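Local atomic coordinates of flavin reductase domain protein, FMN-binding (Shewanella baltica, PDB entry 3HMZ), a protein that binds flavin mononucleotide and, as in related flavin reductase-like proteins, is probably an oxidoreductase that uses NAD or NADP. Residues Phe80-Pro85 / Ala131-Lys136; Ala36-Ile41 / Ile74-Met79; Asp11-Ala16 / Ala159-Phe164; Asp177-His182 / Tyr190-Ser195. One frame throughout, in Å; residues are numbered along the deposited sequence.

Contact 1 of 4, residues Phe80-Pro85 / Ala131-Lys136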
loop_
_atom_site.group_PDB
_atom_site.type_symbol
_atom_site.label_atom_id
_atom_site.label_comp_id
_atom_site.label_asym_id
_atom_site.label_seq_id
_atom_site.Cartn_x
_atom_site.Cartn_y
_atom_site.Cartn_z
ATOM N N PHE A 80 -7.959 -8.760 14.888
ATOM C CA PHE A 80 -7.963 -7.303 14.767
ATOM C C PHE A 80 -8.866 -6.905 13.610
ATOM O O PHE A 80 -9.329 -7.747 12.835
ATOM C CB PHE A 80 -6.537 -6.734 14.625
ATOM C CG PHE A 80 -5.749 -7.290 13.462
ATOM C CD1 PHE A 80 -5.010 -8.476 13.599
ATOM C CD2 PHE A 80 -5.652 -6.584 12.266
ATOM C CE1 PHE A 80 -4.259 -8.972 12.569
ATOM C CE2 PHE A 80 -4.878 -7.075 11.220
ATOM C CZ PHE A 80 -4.169 -8.275 11.377
ATOM N N VAL A 81 -9.108 -5.595 13.523
ATOM C CA VAL A 81 -9.863 -5.027 12.418
ATOM C C VAL A 81 -8.928 -4.019 11.716
ATOM O O VAL A 81 -8.171 -3.251 12.350
ATOM C CB VAL A 81 -11.168 -4.317 12.844
ATOM C CG1 VAL A 81 -11.878 -3.651 11.631
ATOM C CG2 VAL A 81 -12.116 -5.289 13.578
ATOM N N ILE A 82 -8.978 -4.084 10.390
ATOM C CA ILE A 82 -8.344 -3.081 9.501
ATOM C C ILE A 82 -9.502 -2.307 8.897
ATOM O O ILE A 82 -10.453 -2.882 8.372
ATOM C CB ILE A 82 -7.517 -3.730 8.387
ATOM C CG1 ILE A 82 -6.308 -4.472 8.989
ATOM C CG2 ILE A 82 -7.062 -2.706 7.335
ATOM C CD1 ILE A 82 -5.327 -3.572 9.738
ATOM N N GLN A 83 -9.447 -0.991 9.008
ATOM C CA GLN A 83 -10.506 -0.152 8.479
ATOM C C GLN A 83 -9.929 1.069 7.790
ATOM O O GLN A 83 -8.853 1.534 8.123
ATOM C CB GLN A 83 -11.532 0.224 9.566
ATOM C CG GLN A 83 -10.951 0.822 10.851
ATOM C CD GLN A 83 -11.123 -0.070 12.029
ATOM O OE1 GLN A 83 -12.272 -0.242 12.477
ATOM N NE2 GLN A 83 -10.019 -0.609 12.562
ATOM N N VAL A 84 -10.667 1.550 6.800
ATOM C CA VAL A 84 -10.237 2.625 5.921
ATOM C C VAL A 84 -10.839 3.941 6.376
ATOM O O VAL A 84 -12.047 4.150 6.203
ATOM C CB VAL A 84 -10.637 2.306 4.455
ATOM C CG1 VAL A 84 -10.141 3.392 3.533
ATOM C CG2 VAL A 84 -10.050 0.929 3.985
ATOM N N PRO A 85 -10.026 4.839 6.936
ATOM C CA PRO A 85 -10.549 6.125 7.365
ATOM C C PRO A 85 -10.808 7.049 6.159
ATOM O O PRO A 85 -10.360 6.790 5.032
ATOM C CB PRO A 85 -9.448 6.661 8.287
ATOM C CG PRO A 85 -8.227 6.107 7.710
ATOM C CD PRO A 85 -8.621 4.703 7.314
ATOM N N ALA A 131 -14.785 1.461 5.182
ATOM C CA ALA A 131 -14.723 0.016 5.019
ATOM C C ALA A 131 -14.001 -0.596 6.191
ATOM O O ALA A 131 -13.155 0.066 6.819
ATOM C CB ALA A 131 -13.965 -0.320 3.694
ATOM N N TRP A 132 -14.350 -1.859 6.485
ATOM C CA TRP A 132 -13.806 -2.608 7.601
ATOM C C TRP A 132 -13.550 -4.051 7.177
ATOM O O TRP A 132 -14.371 -4.637 6.465
ATOM C CB TRP A 132 -14.779 -2.640 8.769
ATOM C CG TRP A 132 -15.283 -1.303 9.244
ATOM C CD1 TRP A 132 -14.820 -0.594 10.311
ATOM C CD2 TRP A 132 -16.366 -0.546 8.693
ATOM N NE1 TRP A 132 -15.519 0.583 10.440
ATOM C CE2 TRP A 132 -16.469 0.640 9.451
ATOM C CE3 TRP A 132 -17.219 -0.727 7.612
ATOM C CZ2 TRP A 132 -17.417 1.595 9.181
ATOM C CZ3 TRP A 132 -18.155 0.207 7.343
ATOM C CH2 TRP A 132 -18.249 1.366 8.125
ATOM N N LEU A 133 -12.427 -4.602 7.639
ATOM C CA LEU A 133 -12.028 -5.963 7.385
ATOM C C LEU A 133 -11.690 -6.626 8.731
ATOM O O LEU A 133 -10.761 -6.180 9.426
ATOM C CB LEU A 133 -10.820 -6.003 6.451
ATOM C CG LEU A 133 -10.961 -5.343 5.060
ATOM C CD1 LEU A 133 -10.669 -3.837 5.048
ATOM C CD2 LEU A 133 -10.032 -6.048 4.034
ATOM N N ALA A 134 -12.447 -7.666 9.100
ATOM C CA ALA A 134 -12.178 -8.463 10.314
ATOM C C ALA A 134 -11.070 -9.471 9.969
ATOM O O ALA A 134 -11.172 -10.177 8.970
ATOM C CB ALA A 134 -13.407 -9.152 10.761
ATOM N N CYS A 135 -10.036 -9.512 10.809
ATOM C CA CYS A 135 -8.817 -10.262 10.526
ATOM C C CYS A 135 -8.451 -11.222 11.649
ATOM O O CYS A 135 -8.544 -10.899 12.825
ATOM C CB CYS A 135 -7.650 -9.303 10.337
ATOM S SG CYS A 135 -7.843 -8.149 8.964
ATOM N N LYS A 136 -8.023 -12.410 11.231
ATOM C CA LYS A 136 -7.556 -13.460 12.126
ATOM C C LYS A 136 -6.066 -13.635 11.834
ATOM O O LYS A 136 -5.689 -14.019 10.727
ATOM C CB LYS A 136 -8.287 -14.768 11.891
ATOM C CG LYS A 136 -7.858 -15.926 12.838
ATOM C CD LYS A 136 -8.576 -17.182 12.448
ATOM C CE LYS A 136 -8.202 -18.305 13.414
ATOM N NZ LYS A 136 -8.811 -19.605 12.979
#
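Ala131 O accepts from Val84 N, and Ala131 CB meets Val84 CG2 at 4.1 Å. Trp132, the next residue, has its side chain on the other surface of the sheet, together with Gln83 and Val81. Its CD1 lies 3.4 Å from Gln83 OE1, which reaches the indole at its edge, in the ring plane, with the amide turned 86° to the ring. Val126 N donates to Gln83 OE1 and Val126 O accepts from Trp132 NE1, while Gln83 NE2 bonds to Ser35 OG and Leu33 O of strand 32-38. Leu133 exchanges two backbone hydrogen bonds with Ile82, the one from Leu133 N to Ile82 O being 2.7 Å long. Its own CD1 lies against that carbonyl oxygen, 3.5 Å from Ile82 O. Ala134 faces Val81 in a non-hydrogen-bonded pair. Cys135 pairs with Phe80, and its CB sits over the centre of the Phe80 ring, 3.7 Å from the centroid, a CH-pi contact; SG approaches the same ring obliquely. With Phe80 CG between its own N and carbonyl carbon (chi1 57°), the ring lies under Cys135 CB. An alanine in place of Phe80 would probably leave Cys135 CB without the ring beneath it and open a gap beside Ile82 CG1, which lies at the ring edge. Both strands belong to the antiparallel sheet of the flavin-binding domain, running at 161° to each other, with strand 32-38 beyond 79-84 and strand 149-160 beyond 131-138. Phe80, Ile82 and Cys135 also pack on strand 58-63.

Contact 2 of 4, residues Ala36-Ile41 / Ile74-Met79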
loop_
_atom_site.group_PDB
_atom_site.type_symbol
_atom_site.label_atom_id
_atom_site.label_comp_id
_atom_site.label_asym_id
_atom_site.label_seq_id
_atom_site.Cartn_x
_atom_site.Cartn_y
_atom_site.Cartn_z
ATOM N N ALA A 36 -8.047 -3.362 17.885
ATOM C CA ALA A 36 -7.944 -4.656 18.541
ATOM C C ALA A 36 -8.454 -4.545 19.966
ATOM O O ALA A 36 -8.541 -3.441 20.511
ATOM C CB ALA A 36 -6.467 -5.189 18.501
ATOM N N ARG A 37 -8.767 -5.709 20.520
ATOM C CA ARG A 37 -9.257 -5.851 21.871
ATOM C C ARG A 37 -8.467 -6.913 22.632
ATOM O O ARG A 37 -8.186 -7.979 22.099
ATOM C CB ARG A 37 -10.704 -6.282 21.804
ATOM C CG ARG A 37 -11.414 -6.426 23.164
ATOM C CD ARG A 37 -12.866 -6.756 22.917
ATOM N NE ARG A 37 -13.565 -5.570 22.395
ATOM C CZ ARG A 37 -14.824 -5.506 21.979
ATOM N NH1 ARG A 37 -15.624 -6.556 21.966
ATOM N NH2 ARG A 37 -15.293 -4.336 21.577
ATOM N N SER A 38 -8.163 -6.624 23.890
ATOM C CA SER A 38 -7.505 -7.630 24.740
ATOM C C SER A 38 -8.007 -7.421 26.163
ATOM O O SER A 38 -7.954 -6.296 26.679
ATOM C CB SER A 38 -6.005 -7.525 24.699
ATOM O OG SER A 38 -5.423 -8.620 25.438
ATOM N N GLN A 39 -8.509 -8.514 26.749
ATOM C CA GLN A 39 -9.038 -8.532 28.115
ATOM C C GLN A 39 -10.019 -7.365 28.329
ATOM O O GLN A 39 -9.975 -6.619 29.317
ATOM C CB GLN A 39 -7.878 -8.603 29.121
ATOM C CG GLN A 39 -7.121 -9.916 29.007
ATOM C CD GLN A 39 -8.033 -11.129 29.159
ATOM O OE1 GLN A 39 -7.931 -12.101 28.410
ATOM N NE2 GLN A 39 -8.955 -11.057 30.112
ATOM N N GLY A 40 -10.903 -7.210 27.338
ATOM C CA GLY A 40 -11.932 -6.180 27.355
ATOM C C GLY A 40 -11.560 -4.738 27.098
ATOM O O GLY A 40 -12.433 -3.873 27.172
ATOM N N ILE A 41 -10.302 -4.473 26.784
ATOM C CA ILE A 41 -9.818 -3.127 26.537
ATOM C C ILE A 41 -9.597 -3.022 25.022
ATOM O O ILE A 41 -9.013 -3.907 24.413
ATOM C CB ILE A 41 -8.469 -2.840 27.248
ATOM C CG1 ILE A 41 -8.580 -3.119 28.781
ATOM C CG2 ILE A 41 -8.020 -1.409 26.955
ATOM C CD1 ILE A 41 -9.569 -2.192 29.477
ATOM N N ILE A 74 -2.894 -7.574 19.667
ATOM C CA ILE A 74 -2.966 -8.545 18.569
ATOM C C ILE A 74 -2.259 -9.872 18.903
ATOM O O ILE A 74 -2.768 -10.937 18.607
ATOM C CB ILE A 74 -2.490 -7.926 17.247
ATOM C CG1 ILE A 74 -3.531 -6.869 16.846
ATOM C CG2 ILE A 74 -2.376 -8.990 16.161
ATOM C CD1 ILE A 74 -3.151 -5.995 15.639
ATOM N N GLU A 75 -1.095 -9.771 19.528
ATOM C CA GLU A 75 -0.342 -10.958 19.933
ATOM C C GLU A 75 -1.126 -11.756 20.956
ATOM O O GLU A 75 -1.129 -12.977 20.891
ATOM C CB GLU A 75 1.002 -10.552 20.501
ATOM C CG GLU A 75 1.998 -10.039 19.443
ATOM C CD GLU A 75 3.177 -9.288 20.025
ATOM O OE1 GLU A 75 3.096 -8.785 21.171
ATOM O OE2 GLU A 75 4.202 -9.171 19.325
ATOM N N GLN A 76 -1.814 -11.061 21.853
ATOM C CA GLN A 76 -2.587 -11.716 22.899
ATOM C C GLN A 76 -3.889 -12.319 22.370
ATOM O O GLN A 76 -4.238 -13.424 22.705
ATOM C CB GLN A 76 -2.836 -10.743 24.051
ATOM C CG GLN A 76 -1.577 -10.342 24.807
ATOM C CD GLN A 76 -1.762 -9.148 25.750
ATOM O OE1 GLN A 76 -2.797 -8.464 25.750
ATOM N NE2 GLN A 76 -0.742 -8.896 26.571
ATOM N N SER A 77 -4.618 -11.590 21.518
ATOM C CA SER A 77 -5.916 -12.052 21.048
ATOM C C SER A 77 -5.975 -12.782 19.710
ATOM O O SER A 77 -6.939 -13.504 19.455
ATOM C CB SER A 77 -6.876 -10.851 20.997
ATOM O OG SER A 77 -6.518 -9.996 19.915
ATOM N N GLY A 78 -4.998 -12.524 18.845
ATOM C CA GLY A 78 -4.954 -13.104 17.508
ATOM C C GLY A 78 -5.981 -12.589 16.511
ATOM O O GLY A 78 -6.217 -13.222 15.488
HETATM N N MSE A 79 -6.611 -11.461 16.844
HETATM C CA MSE A 79 -7.682 -10.874 16.030
HETATM C C MSE A 79 -7.530 -9.359 15.995
HETATM O O MSE A 79 -7.079 -8.747 16.948
HETATM C CB MSE A 79 -9.050 -11.167 16.665
HETATM C CG MSE A 79 -9.457 -12.623 16.783
HETATM SE SE MSE A 79 -9.900 -13.417 15.082
HETATM C CE MSE A 79 -11.230 -12.224 14.351
HETATM O O HOH W 1 -8.596 -8.202 19.192
#
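Ser38 and Gln76 make the direct polar link, a hydrogen bond of 2.6 Å from Ser38 OG to Gln76 OE1 in one of the two modelled conformers of Gln76. The hydroxyl points away from its own backbone N (chi1 -174°) and meets the amide oxygen 21° out of the carbonyl plane, at a C=O...O angle of 143°. A water supplies a second bridge: it accepts from Arg37 N at 2.8 Å and donates to Met79 O, the latter in a selenomethionine, thereby tying the strand to the chain just past the helix. The elements joined are the end of strand 32-38, which turns through a type I' hairpin at Ser38-Ile41 into strand 41-55, and the last turn of helix 69-77. Gly78, the first residue past the helix, has positive phi, and its N still bonds to Ile74 O. Between the two segments the apolar contact is Ala36 CB on Ile74 CG1 at 3.8 Å; outside them Phe73 packs on Ala36 and Ser38. Ser77 CB comes to 3.3 Å from Arg37 O, and its hydroxyl bonds back to Phe73 O. The Arg37 guanidinium leads away from the helix and forms salt bridges with Asp42, Asp122 and Glu117.

Contact 3 of 4, residues Asp11-Ala16 / Ala159-Phe164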
loop_
_atom_site.group_PDB
_atom_site.type_symbol
_atom_site.label_atom_id
_atom_site.label_comp_id
_atom_site.label_asym_id
_atom_site.label_seq_id
_atom_site.Cartn_x
_atom_site.Cartn_y
_atom_site.Cartn_z
ATOM N N ASP A 11 -27.484 8.120 8.805
ATOM C CA ASP A 11 -26.449 7.128 9.065
ATOM C C ASP A 11 -25.981 6.478 7.791
ATOM O O ASP A 11 -26.763 6.286 6.869
ATOM C CB ASP A 11 -26.985 6.025 9.953
ATOM C CG ASP A 11 -27.228 6.488 11.374
ATOM O OD1 ASP A 11 -26.890 7.642 11.689
ATOM O OD2 ASP A 11 -27.710 5.659 12.157
ATOM N N ASN A 12 -24.687 6.157 7.756
ATOM C CA ASN A 12 -24.126 5.489 6.595
ATOM C C ASN A 12 -24.750 4.099 6.499
ATOM O O ASN A 12 -25.014 3.445 7.523
ATOM C CB ASN A 12 -22.584 5.415 6.674
ATOM C CG ASN A 12 -21.915 6.794 6.597
ATOM O OD1 ASN A 12 -22.446 7.716 5.963
ATOM N ND2 ASN A 12 -20.744 6.937 7.233
ATOM N N ASN A 13 -25.056 3.696 5.274
ATOM C CA ASN A 13 -25.602 2.376 5.009
ATOM C C ASN A 13 -24.428 1.399 4.836
ATOM O O ASN A 13 -23.666 1.539 3.888
ATOM C CB ASN A 13 -26.394 2.434 3.718
ATOM C CG ASN A 13 -27.034 1.134 3.378
ATOM O OD1 ASN A 13 -26.711 0.517 2.352
ATOM N ND2 ASN A 13 -27.936 0.670 4.261
ATOM N N ILE A 14 -24.311 0.439 5.733
ATOM C CA ILE A 14 -23.245 -0.586 5.719
ATOM C C ILE A 14 -23.773 -1.856 5.072
ATOM O O ILE A 14 -24.877 -2.325 5.416
ATOM C CB ILE A 14 -22.779 -0.963 7.146
ATOM C CG1 ILE A 14 -22.163 0.247 7.853
ATOM C CG2 ILE A 14 -21.752 -2.128 7.115
ATOM C CD1 ILE A 14 -21.716 -0.003 9.289
ATOM N N ALA A 15 -22.996 -2.422 4.153
ATOM C CA ALA A 15 -23.307 -3.692 3.524
ATOM C C ALA A 15 -22.081 -4.576 3.629
ATOM O O ALA A 15 -20.941 -4.081 3.674
ATOM C CB ALA A 15 -23.682 -3.493 2.043
ATOM N N ALA A 16 -22.304 -5.884 3.642
ATOM C CA ALA A 16 -21.218 -6.834 3.488
ATOM C C ALA A 16 -20.606 -6.671 2.074
ATOM O O ALA A 16 -21.282 -6.324 1.108
ATOM C CB ALA A 16 -21.696 -8.301 3.628
ATOM N N ALA A 159 -18.588 -2.397 4.003
ATOM C CA ALA A 159 -18.318 -1.041 3.594
ATOM C C ALA A 159 -19.555 -0.185 3.508
ATOM O O ALA A 159 -20.673 -0.688 3.323
ATOM C CB ALA A 159 -17.549 -1.040 2.220
ATOM N N ASP A 160 -19.319 1.118 3.602
ATOM C CA ASP A 160 -20.347 2.147 3.401
ATOM C C ASP A 160 -20.706 2.143 1.920
ATOM O O ASP A 160 -19.871 2.504 1.080
ATOM C CB ASP A 160 -19.757 3.484 3.867
ATOM C CG ASP A 160 -20.614 4.655 3.610
ATOM O OD1 ASP A 160 -21.633 4.576 2.907
ATOM O OD2 ASP A 160 -20.202 5.713 4.146
ATOM N N THR A 161 -21.964 1.826 1.621
ATOM C CA THR A 161 -22.387 1.697 0.242
ATOM C C THR A 161 -22.376 2.986 -0.555
ATOM O O THR A 161 -22.449 2.927 -1.771
ATOM C CB THR A 161 -23.778 1.072 0.128
ATOM O OG1 THR A 161 -24.738 1.883 0.814
ATOM C CG2 THR A 161 -23.784 -0.384 0.701
ATOM N N GLN A 162 -22.340 4.137 0.104
ATOM C CA GLN A 162 -22.186 5.389 -0.659
ATOM C C GLN A 162 -20.791 5.520 -1.299
ATOM O O GLN A 162 -20.652 6.211 -2.332
ATOM C CB GLN A 162 -22.410 6.592 0.221
ATOM C CG GLN A 162 -22.553 7.864 -0.605
ATOM C CD GLN A 162 -22.979 9.047 0.206
ATOM O OE1 GLN A 162 -22.576 9.212 1.360
ATOM N NE2 GLN A 162 -23.810 9.926 -0.427
ATOM N N VAL A 163 -19.791 4.853 -0.710
ATOM C CA VAL A 163 -18.443 5.010 -1.267
ATOM C C VAL A 163 -17.868 3.725 -1.850
ATOM O O VAL A 163 -17.049 3.810 -2.721
ATOM C CB VAL A 163 -17.531 5.713 -0.275
ATOM C CG1 VAL A 163 -17.294 4.823 0.904
ATOM C CG2 VAL A 163 -16.239 6.150 -0.919
ATOM N N PHE A 164 -18.346 2.538 -1.436
ATOM C CA PHE A 164 -17.930 1.277 -2.034
ATOM C C PHE A 164 -19.156 0.392 -2.123
ATOM O O PHE A 164 -19.843 0.152 -1.124
ATOM C CB PHE A 164 -16.855 0.593 -1.198
ATOM C CG PHE A 164 -16.296 -0.660 -1.826
ATOM C CD1 PHE A 164 -16.921 -1.889 -1.670
ATOM C CD2 PHE A 164 -15.144 -0.612 -2.581
ATOM C CE1 PHE A 164 -16.379 -3.036 -2.250
ATOM C CE2 PHE A 164 -14.593 -1.728 -3.137
ATOM C CZ PHE A 164 -15.204 -2.952 -2.980
HETATM O O HOH W 2 -24.196 5.448 3.145
#
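Thr161 and Asn13 are joined twice. Thr161 N donates to Asn13 O in a nearly straight bond of 2.8 Å, and Thr161 OG1 gives its proton to Asn13 OD1 at 2.9 Å, on a lone pair in the amide plane. Next along, Ala15 N and Ala15 O are both satisfied by Ala159, through its O and N respectively. Packing is tight beside this pair, with Ala15 CB only 3.4 Å from Thr161 CG2. Asp160 uses its two carboxylate oxygens differently. OD1 accepts from Gln162 N at 2.9 Å, from above the carboxylate plane, and from a water that in turn accepts from Asn13 N. OD2 lies 3.2 Å from Asn12 CG, and its partner is Lys178 NZ, a salt bridge; in one of two modelled conformers of Lys178 the same ammonium also reaches Asn12 OD1 and, probably, Gln162 OE1. Asp160 O takes both Val163 N and Phe164 N. An alanine in place of Asp160 would probably leave Lys178 without its carboxylate mate and Gln162 N without its side-chain acceptor. Between Asp160 and Gln162 this is an Asx turn, which carries the chain out of strand 149-160 just where the short N-terminal strand 14-16 pairs antiparallel with it, adding to the sheet.

Contact 4 of 4, residues Asp177-His182 / Tyr190-Ser195. With EDO (1,2-ethanediol), chain H.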
loop_
_atom_site.group_PDB
_atom_site.type_symbol
_atom_site.label_atom_id
_atom_site.label_comp_id
_atom_site.label_asym_id
_atom_site.label_seq_id
_atom_site.Cartn_x
_atom_site.Cartn_y
_atom_site.Cartn_z
ATOM N N ASP A 177 -15.563 14.266 1.436
ATOM C CA ASP A 177 -15.000 13.915 2.741
ATOM C C ASP A 177 -14.974 12.411 3.029
ATOM O O ASP A 177 -14.524 12.038 4.104
ATOM C CB ASP A 177 -15.557 14.735 3.895
ATOM C CG ASP A 177 -16.953 14.424 4.242
ATOM O OD1 ASP A 177 -17.589 13.519 3.657
ATOM O OD2 ASP A 177 -17.433 15.135 5.189
ATOM N N LYS A 178 -15.445 11.576 2.094
ATOM C CA LYS A 178 -15.328 10.123 2.269
ATOM C C LYS A 178 -14.113 9.546 1.551
ATOM O O LYS A 178 -13.839 8.358 1.644
ATOM C CB LYS A 178 -16.601 9.401 1.853
ATOM C CG LYS A 178 -17.788 9.753 2.758
ATOM C CD LYS A 178 -18.959 8.791 2.565
ATOM C CE LYS A 178 -20.045 9.103 3.511
ATOM N NZ LYS A 178 -21.215 8.147 3.424
ATOM N N ARG A 179 -13.347 10.384 0.853
ATOM C CA ARG A 179 -12.133 9.894 0.200
ATOM C C ARG A 179 -11.152 9.301 1.227
ATOM O O ARG A 179 -11.103 9.707 2.405
ATOM C CB ARG A 179 -11.483 11.003 -0.629
ATOM C CG ARG A 179 -12.226 11.247 -1.918
ATOM C CD ARG A 179 -11.877 12.507 -2.674
ATOM N NE ARG A 179 -12.713 12.559 -3.874
ATOM C CZ ARG A 179 -12.452 11.888 -4.995
ATOM N NH1 ARG A 179 -11.377 11.160 -5.093
ATOM N NH2 ARG A 179 -13.273 11.956 -6.037
ATOM N N SER A 180 -10.377 8.297 0.786
ATOM C CA SER A 180 -9.365 7.700 1.636
ATOM C C SER A 180 -8.142 8.614 1.752
ATOM O O SER A 180 -7.936 9.514 0.929
ATOM C CB SER A 180 -8.969 6.316 1.120
ATOM O OG SER A 180 -8.599 6.338 -0.265
ATOM N N LEU A 181 -7.384 8.377 2.815
ATOM C CA LEU A 181 -6.183 9.086 3.147
ATOM C C LEU A 181 -4.967 8.217 2.912
ATOM O O LEU A 181 -4.976 7.037 3.213
ATOM C CB LEU A 181 -6.203 9.496 4.611
ATOM C CG LEU A 181 -7.183 10.585 5.032
ATOM C CD1 LEU A 181 -7.296 10.645 6.597
ATOM C CD2 LEU A 181 -6.747 11.937 4.457
ATOM N N HIS A 182 -3.913 8.868 2.397
ATOM C CA HIS A 182 -2.668 8.215 1.964
ATOM C C HIS A 182 -1.519 9.014 2.547
ATOM O O HIS A 182 -1.202 10.092 2.084
ATOM C CB HIS A 182 -2.648 8.118 0.433
ATOM C CG HIS A 182 -3.825 7.378 -0.135
ATOM N ND1 HIS A 182 -3.721 6.103 -0.647
ATOM C CD2 HIS A 182 -5.146 7.688 -0.175
ATOM C CE1 HIS A 182 -4.925 5.685 -1.012
ATOM N NE2 HIS A 182 -5.809 6.615 -0.700
ATOM N N TYR A 190 -2.237 12.684 1.412
ATOM C CA TYR A 190 -2.986 12.949 0.191
ATOM C C TYR A 190 -4.282 12.158 0.248
ATOM O O TYR A 190 -4.310 11.003 0.680
ATOM C CB TYR A 190 -2.238 12.541 -1.062
ATOM C CG TYR A 190 -1.062 13.371 -1.349
ATOM C CD1 TYR A 190 -1.198 14.603 -1.935
ATOM C CD2 TYR A 190 0.212 12.915 -1.054
ATOM C CE1 TYR A 190 -0.067 15.419 -2.188
ATOM C CE2 TYR A 190 1.333 13.676 -1.321
ATOM C CZ TYR A 190 1.192 14.930 -1.889
ATOM O OH TYR A 190 2.308 15.699 -2.170
ATOM N N ALA A 191 -5.362 12.795 -0.178
ATOM C CA ALA A 191 -6.619 12.101 -0.413
ATOM C C ALA A 191 -6.524 11.391 -1.754
ATOM O O ALA A 191 -5.797 11.830 -2.657
ATOM C CB ALA A 191 -7.799 13.093 -0.424
ATOM N N ILE A 192 -7.273 10.304 -1.922
ATOM C CA ILE A 192 -7.346 9.663 -3.214
ATOM C C ILE A 192 -8.015 10.667 -4.185
ATOM O O ILE A 192 -8.853 11.489 -3.781
ATOM C CB ILE A 192 -8.129 8.328 -3.101
ATOM C CG1 ILE A 192 -7.840 7.387 -4.280
ATOM C CG2 ILE A 192 -9.641 8.544 -2.883
ATOM C CD1 ILE A 192 -6.321 7.049 -4.472
ATOM N N GLY A 193 -7.650 10.555 -5.458
ATOM C CA GLY A 193 -8.091 11.466 -6.485
ATOM C C GLY A 193 -8.921 10.907 -7.610
ATOM O O GLY A 193 -9.787 10.080 -7.393
ATOM N N GLU A 194 -8.655 11.417 -8.805
ATOM C CA GLU A 194 -9.434 11.182 -10.009
ATOM C C GLU A 194 -9.366 9.740 -10.530
ATOM O O GLU A 194 -8.302 9.133 -10.543
ATOM C CB GLU A 194 -8.874 12.144 -11.089
ATOM C CG GLU A 194 -9.560 12.144 -12.407
ATOM C CD GLU A 194 -9.015 13.207 -13.375
ATOM O OE1 GLU A 194 -7.974 13.867 -13.062
ATOM O OE2 GLU A 194 -9.669 13.366 -14.467
ATOM N N SER A 195 -10.504 9.241 -11.031
ATOM C CA SER A 195 -10.583 7.942 -11.634
ATOM C C SER A 195 -10.073 7.991 -13.073
ATOM O O SER A 195 -10.397 8.912 -13.825
ATOM C CB SER A 195 -12.013 7.444 -11.672
ATOM O OG SER A 195 -12.013 6.062 -12.047
HETATM C C1 EDO H . -18.349 11.672 7.300
HETATM O O1 EDO H . -17.318 11.104 6.450
HETATM C C2 EDO H . -18.004 13.142 7.546
HETATM O O2 EDO H . -18.939 14.145 7.185
HETATM O O HOH W 3 -12.433 10.146 -7.746
#
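The Arg179 guanidinium and the rings of His182 and Tyr190 are the flat groups here. At the guanidinium edge, in one of two modelled conformers, NH1 bonds to Ile192 O at 2.9 Å and to Gly193 O at 3.0 Å; it stands well above both carbonyl planes. A water in the guanidinium plane accepts from Arg179 NH2 and donates to Gly193 O. The His182 ring has Ser180 O and Tyr190 O at its edge, in plane, and Ile192 comes to it obliquely, with CB 3.8 Å from His182 NE2. That nitrogen shares a 2.8 Å hydrogen bond with Ser180 OG, also bonded to His28. The ring meets those of His28 and of His182 of the second subunit, while Tyr190 is edge-to-face with Phe171 of that subunit. Arg179 CB packs on Ile192 CG2 at 3.8 Å. His182 and Tyr190 exchange two backbone hydrogen bonds, and Ile192 N donates to Ser180 O. Away from the hairpin, Asp177 OD2 accepts from O2 of a 1,2-ethanediol, probably from the crystallisation liquor. Strands 181-185 and 188-197 form a hairpin at the dimer interface: His182 ND1 bonds to His28 O of the second subunit, and strand 188-197 pairs antiparallel with a strand there.

Contacts 1, 2 and 3 share the large antiparallel sheet, while contact 4 is a separate C-terminal hairpin. Contact 1 lies near the middle of the chain, about 4 Å from its centre. Contact 2 comes just before it in sequence, helix 69-77 leading into strand 79-84, and Phe80 packs on Ile74. Contact 3 brings strand 14-16 to the end of strand 149-160, so contacts 1 and 2 fall between its segments; Trp132 touches Ile14. Contact 4 comes last, its centre about 30 Å from that of contact 2; Lys178 makes a salt bridge to Asp160 and probably a hydrogen bond to Gln162. The side chains of Ile82, Ala36 and Leu181 come within about 8 to 9 Å of the flavin, and contact 4 also meets the second subunit.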